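Local coordinates for TssK C (Escherichia coli, PDB 5M2Y), which serves as a baseplate component of the type VI secretion system, this chain being its C-terminal domain, and probably links the baseplate to the membrane complex, at residues V13-A18 against G118-E123; L32-S37 against H41-K46. All coordinates share one frame; numbering follows the deposited sequence.

Contact 1. Residues V13-A18 against G118-E123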
loop_
_atom_site.group_PDB
_atom_site.type_symbol
_atom_site.label_atom_id
_atom_site.label_comp_id
_atom_site.label_asym_id
_atom_site.label_seq_id
_atom_site.Cartn_x
_atom_site.Cartn_y
_atom_site.Cartn_z
ATOM N N VAL A 13 -0.077 5.863 -13.261
ATOM C CA VAL A 13 -0.704 6.182 -11.981
ATOM C C VAL A 13 -0.958 4.942 -11.101
ATOM O O VAL A 13 -1.311 5.100 -9.935
ATOM C CB VAL A 13 -1.996 7.037 -12.130
ATOM C CG1 VAL A 13 -1.678 8.435 -12.648
ATOM C CG2 VAL A 13 -3.035 6.351 -12.998
ATOM N N MET A 14 -0.795 3.729 -11.655
ATOM C CA MET A 14 -1.034 2.495 -10.907
ATOM C C MET A 14 0.229 1.801 -10.435
ATOM O O MET A 14 1.224 1.764 -11.152
ATOM C CB MET A 14 -1.887 1.505 -11.713
ATOM C CG MET A 14 -3.273 2.013 -12.085
ATOM S SD MET A 14 -4.287 2.545 -10.683
ATOM C CE MET A 14 -4.488 1.030 -9.740
ATOM N N TRP A 15 0.183 1.263 -9.216
ATOM C CA TRP A 15 1.274 0.502 -8.618
ATOM C C TRP A 15 0.733 -0.876 -8.319
ATOM O O TRP A 15 -0.316 -0.987 -7.694
ATOM C CB TRP A 15 1.747 1.160 -7.328
ATOM C CG TRP A 15 2.309 2.542 -7.515
ATOM C CD1 TRP A 15 1.618 3.716 -7.612
ATOM C CD2 TRP A 15 3.691 2.899 -7.550
ATOM N NE1 TRP A 15 2.478 4.772 -7.759
ATOM C CE2 TRP A 15 3.761 4.304 -7.713
ATOM C CE3 TRP A 15 4.880 2.170 -7.464
ATOM C CZ2 TRP A 15 4.969 4.988 -7.768
ATOM C CZ3 TRP A 15 6.079 2.845 -7.543
ATOM C CH2 TRP A 15 6.119 4.240 -7.692
ATOM N N GLU A 16 1.409 -1.924 -8.784
ATOM C CA GLU A 16 0.928 -3.290 -8.554
ATOM C C GLU A 16 1.975 -4.138 -7.873
ATOM O O GLU A 16 3.124 -4.133 -8.285
ATOM C CB GLU A 16 0.464 -3.931 -9.875
ATOM C CG GLU A 16 -0.177 -5.291 -9.706
ATOM C CD GLU A 16 -0.879 -5.834 -10.946
ATOM O OE1 GLU A 16 -1.398 -5.044 -11.760
ATOM O OE2 GLU A 16 -0.965 -7.073 -11.049
ATOM N N GLY A 17 1.548 -4.880 -6.860
ATOM C CA GLY A 17 2.391 -5.788 -6.099
ATOM C C GLY A 17 1.847 -7.199 -6.112
ATOM O O GLY A 17 0.637 -7.387 -6.041
ATOM N N ALA A 18 2.740 -8.198 -6.218
ATOM C CA ALA A 18 2.359 -9.611 -6.208
ATOM C C ALA A 18 2.376 -10.100 -4.767
ATOM O O ALA A 18 3.329 -9.820 -4.035
ATOM C CB ALA A 18 3.321 -10.435 -7.061
ATOM N N GLY A 118 2.510 14.436 -7.305
ATOM C CA GLY A 118 3.807 14.767 -7.861
ATOM C C GLY A 118 4.600 13.550 -8.258
ATOM O O GLY A 118 4.030 12.511 -8.567
ATOM N N ASP A 119 5.928 13.681 -8.160
ATOM C CA ASP A 119 6.869 12.621 -8.483
ATOM C C ASP A 119 6.873 11.612 -7.324
ATOM O O ASP A 119 7.856 11.515 -6.595
ATOM C CB ASP A 119 8.268 13.220 -8.725
ATOM C CG ASP A 119 9.161 12.368 -9.600
ATOM O OD1 ASP A 119 9.096 11.126 -9.493
ATOM O OD2 ASP A 119 9.952 12.946 -10.372
ATOM N N VAL A 120 5.797 10.811 -7.207
ATOM C CA VAL A 120 5.623 9.870 -6.099
ATOM C C VAL A 120 6.336 8.513 -6.324
ATOM O O VAL A 120 6.402 7.991 -7.439
ATOM C CB VAL A 120 4.118 9.713 -5.739
ATOM C CG1 VAL A 120 3.366 8.965 -6.827
ATOM C CG2 VAL A 120 3.917 9.061 -4.363
ATOM N N LYS A 121 6.897 7.978 -5.238
ATOM C CA LYS A 121 7.501 6.653 -5.211
ATOM C C LYS A 121 6.989 5.925 -3.978
ATOM O O LYS A 121 7.002 6.466 -2.876
ATOM C CB LYS A 121 9.040 6.673 -5.341
ATOM C CG LYS A 121 9.788 5.337 -5.169
ATOM C CD LYS A 121 9.307 4.188 -6.037
ATOM C CE LYS A 121 9.845 2.879 -5.523
ATOM N NZ LYS A 121 9.069 1.705 -5.988
ATOM N N LEU A 122 6.484 4.716 -4.210
ATOM C CA LEU A 122 5.902 3.837 -3.194
ATOM C C LEU A 122 6.706 2.565 -2.989
ATOM O O LEU A 122 7.164 1.962 -3.950
ATOM C CB LEU A 122 4.508 3.398 -3.644
ATOM C CG LEU A 122 3.291 4.264 -3.385
ATOM C CD1 LEU A 122 3.419 5.682 -3.862
ATOM C CD2 LEU A 122 2.024 3.541 -3.856
ATOM N N GLU A 123 6.781 2.118 -1.746
ATOM C CA GLU A 123 7.365 0.834 -1.385
ATOM C C GLU A 123 6.385 0.176 -0.408
ATOM O O GLU A 123 5.830 0.871 0.445
ATOM C CB GLU A 123 8.774 0.977 -0.810
ATOM C CG GLU A 123 9.790 1.410 -1.852
ATOM C CD GLU A 123 11.251 1.356 -1.416
ATOM O OE1 GLU A 123 11.516 1.347 -0.201
ATOM O OE2 GLU A 123 12.127 1.335 -2.307
#

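Contact 2. Residues L32-S37 against H41-K46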
loop_
_atom_site.group_PDB
_atom_site.type_symbol
_atom_site.label_atom_id
_atom_site.label_comp_id
_atom_site.label_asym_id
_atom_site.label_seq_id
_atom_site.Cartn_x
_atom_site.Cartn_y
_atom_site.Cartn_z
ATOM N N LEU A 32 2.892 1.255 3.735
ATOM C CA LEU A 32 3.417 1.950 2.574
ATOM C C LEU A 32 4.460 2.972 3.020
ATOM O O LEU A 32 4.272 3.665 4.022
ATOM C CB LEU A 32 2.284 2.668 1.818
ATOM C CG LEU A 32 1.337 1.814 0.981
ATOM C CD1 LEU A 32 0.140 2.632 0.518
ATOM C CD2 LEU A 32 2.069 1.163 -0.205
ATOM N N SER A 33 5.568 3.030 2.289
ATOM C CA SER A 33 6.627 4.022 2.506
ATOM C C SER A 33 6.560 4.911 1.266
ATOM O O SER A 33 6.552 4.392 0.152
ATOM C CB SER A 33 7.990 3.353 2.647
ATOM O OG SER A 33 9.046 4.288 2.547
ATOM N N VAL A 34 6.365 6.218 1.467
ATOM C CA VAL A 34 6.124 7.157 0.372
ATOM C C VAL A 34 7.106 8.319 0.345
ATOM O O VAL A 34 7.353 8.945 1.366
ATOM C CB VAL A 34 4.663 7.702 0.438
ATOM C CG1 VAL A 34 4.289 8.492 -0.813
ATOM C CG2 VAL A 34 3.654 6.587 0.702
ATOM N N ARG A 35 7.635 8.594 -0.841
ATOM C CA ARG A 35 8.477 9.753 -1.079
ATOM C C ARG A 35 7.840 10.500 -2.221
ATOM O O ARG A 35 7.249 9.905 -3.125
ATOM C CB ARG A 35 9.946 9.413 -1.339
ATOM C CG ARG A 35 10.202 8.427 -2.446
ATOM C CD ARG A 35 11.639 7.939 -2.399
ATOM N NE ARG A 35 11.886 7.052 -1.262
ATOM C CZ ARG A 35 11.754 5.728 -1.306
ATOM N NH1 ARG A 35 11.372 5.132 -2.423
ATOM N NH2 ARG A 35 12.006 5.001 -0.231
ATOM N N SER A 36 7.900 11.812 -2.130
ATOM C CA SER A 36 7.290 12.661 -3.121
ATOM C C SER A 36 7.949 14.031 -3.195
ATOM O O SER A 36 8.659 14.417 -2.279
ATOM C CB SER A 36 5.813 12.811 -2.807
ATOM O OG SER A 36 5.197 13.302 -3.970
ATOM N N SER A 37 7.700 14.767 -4.291
ATOM C CA SER A 37 8.172 16.139 -4.478
ATOM C C SER A 37 7.263 17.084 -3.659
ATOM O O SER A 37 7.600 18.241 -3.445
ATOM C CB SER A 37 8.172 16.509 -5.959
ATOM O OG SER A 37 6.910 16.258 -6.551
ATOM N N HIS A 41 4.717 17.371 5.237
ATOM C CA HIS A 41 3.513 17.579 6.055
ATOM C C HIS A 41 2.239 17.506 5.204
ATOM O O HIS A 41 1.197 17.055 5.684
ATOM C CB HIS A 41 3.581 18.918 6.822
ATOM C CG HIS A 41 3.176 20.119 6.015
ATOM N ND1 HIS A 41 4.053 20.749 5.159
ATOM C CD2 HIS A 41 1.988 20.762 5.952
ATOM C CE1 HIS A 41 3.384 21.754 4.612
ATOM N NE2 HIS A 41 2.137 21.795 5.056
ATOM N N GLU A 42 2.333 17.957 3.941
ATOM C CA GLU A 42 1.216 17.963 3.000
ATOM C C GLU A 42 0.933 16.543 2.530
ATOM O O GLU A 42 -0.229 16.158 2.420
ATOM C CB GLU A 42 1.565 18.844 1.819
ATOM C CG GLU A 42 0.395 19.617 1.283
ATOM C CD GLU A 42 0.801 20.430 0.064
ATOM O OE1 GLU A 42 1.856 21.080 0.141
ATOM O OE2 GLU A 42 0.107 20.350 -0.969
ATOM N N LEU A 43 2.004 15.761 2.270
ATOM C CA LEU A 43 1.878 14.365 1.856
ATOM C C LEU A 43 1.202 13.554 2.973
ATOM O O LEU A 43 0.307 12.769 2.701
ATOM C CB LEU A 43 3.255 13.785 1.498
ATOM C CG LEU A 43 3.302 12.340 1.018
ATOM C CD1 LEU A 43 2.748 12.214 -0.356
ATOM C CD2 LEU A 43 4.729 11.823 1.024
ATOM N N GLN A 44 1.590 13.798 4.235
ATOM C CA GLN A 44 1.022 13.103 5.394
ATOM C C GLN A 44 -0.475 13.314 5.498
ATOM O O GLN A 44 -1.220 12.372 5.787
ATOM C CB GLN A 44 1.673 13.608 6.676
ATOM C CG GLN A 44 1.360 12.750 7.882
ATOM C CD GLN A 44 2.061 13.246 9.115
ATOM O OE1 GLN A 44 2.079 14.448 9.420
ATOM N NE2 GLN A 44 2.599 12.289 9.879
ATOM N N THR A 45 -0.881 14.576 5.310
ATOM C CA THR A 45 -2.251 15.057 5.371
ATOM C C THR A 45 -3.130 14.520 4.221
ATOM O O THR A 45 -4.223 14.034 4.478
ATOM C CB THR A 45 -2.202 16.598 5.399
ATOM O OG1 THR A 45 -1.569 17.022 6.612
ATOM C CG2 THR A 45 -3.568 17.252 5.252
ATOM N N LYS A 46 -2.639 14.602 2.973
ATOM C CA LYS A 46 -3.355 14.319 1.725
ATOM C C LYS A 46 -3.249 12.905 1.170
ATOM O O LYS A 46 -4.229 12.434 0.595
ATOM C CB LYS A 46 -2.908 15.320 0.660
ATOM C CG LYS A 46 -3.264 16.762 0.990
ATOM C CD LYS A 46 -2.921 17.651 -0.184
ATOM C CE LYS A 46 -3.161 19.117 0.061
ATOM N NZ LYS A 46 -2.689 19.897 -1.099
#

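Contact 1. Residues V13-A18 against G118-E123
V120 is the first residue of 118-123 to reach W15, and it does so with its backbone: O lies in the plane of the indole, at the benzo edge, 3.3 Å from W15 CZ2. Its side chain adds a looser touch, V120 CG1 standing 4.4 Å from the same CZ2. Just before it, D119 sits at the centre of an inverse gamma turn closed by a weak bond from V120 N to G118 O, and D119 N is held by S37 OG.

K121 starts out away from W15, yet its chain bends at chi2 (53°) and brings its end back beside the outer rim of the benzo ring, the two side chains crossing at roughly a right angle. K121 CD ends 3.6 Å from W15 CH2, and K121 NZ approaches W15 CZ3 obliquely. That ammonium has a firmer partner within its own strand, the carbonyl O of L122, with NZ to O 2.8 Å and a C=O...N angle of 151°, a bond consistent with the chain staying bent beside the indole. Strands 14-18 and 121-128 are not neighbours in the antiparallel sheet; strand 3-11 lies between them, and the indole reaches over that middle strand, touching its L8 and Q10.

L122 then covers one face of W15. Its backbone N lies over that face, 3.5 Å from W15 CH2, while L122 CB sits 3.9 Å above the ring plane, over its centre. Farther along the indole, L122 CD2 makes a CH-pi contact with the five-membered ring of W15, 3.9 Å from the centroid and 14° off the normal. L122 CD1 stays near CE2 and NE1. The indole N-H itself is spent elsewhere: W15 NE1 hydrogen-bonds T113 OG1, a tie that limits rotation of the buried ring against L122.

Contact 2. Residues L32-S37 against H41-K46
Two groups of T45 grip the carbonyl O of H41, on the helical turn from which L43 reaches V34 and S36. T45 N gives the helical bond to H41 O at 3.3 Å, and T45 OG1 adds a second at 2.9 Å, with a C=O...OG1 angle of 158°. Near the same turn K46 NZ pairs with E42 OE2 at 2.8 Å, a salt bridge one turn apart that meets the carboxylate on its anti side. These polar links belong to the helix alone; what crosses to the strand is apolar.

L43 does all of the crossing. Its CG is anti to its backbone N (chi1 -179°), a torsion that carries both methyls out from the helix to the strand. L43 CD2 meets V34 CG1 at 3.8 Å and also lies 3.9 Å from V34 O. L43 CD1 rests against S36 CB at 4.0 Å. Here strand 28-35 runs out into a short connection and helix 40-50 follows at once, laid over a face of the antiparallel sheet. One turn beyond L43, F47 continues the same apolar side of the helix onto V34 and L32. L117 and Q89 also touch L43, while V34 is packed by V120 and F91.

Overall arrangement
The centres of contacts 1 and 2 are about 12 Å apart, and they join directly through the pairing of strands 28-35 and 121-128, neighbours in the one antiparallel sheet: E123 O faces S33 N, and K121 N faces R35 O, both at 2.9 Å. Along the chain, strand 14-18 comes first, then strand 28-35 and helix 40-50, with strand 121-128 at the end, so the whole of contact 2 falls between the two halves of contact 1. Contact 1 joins early and late parts of this C-terminal domain, whereas contact 2 is local, packing a helix on the strand just before it.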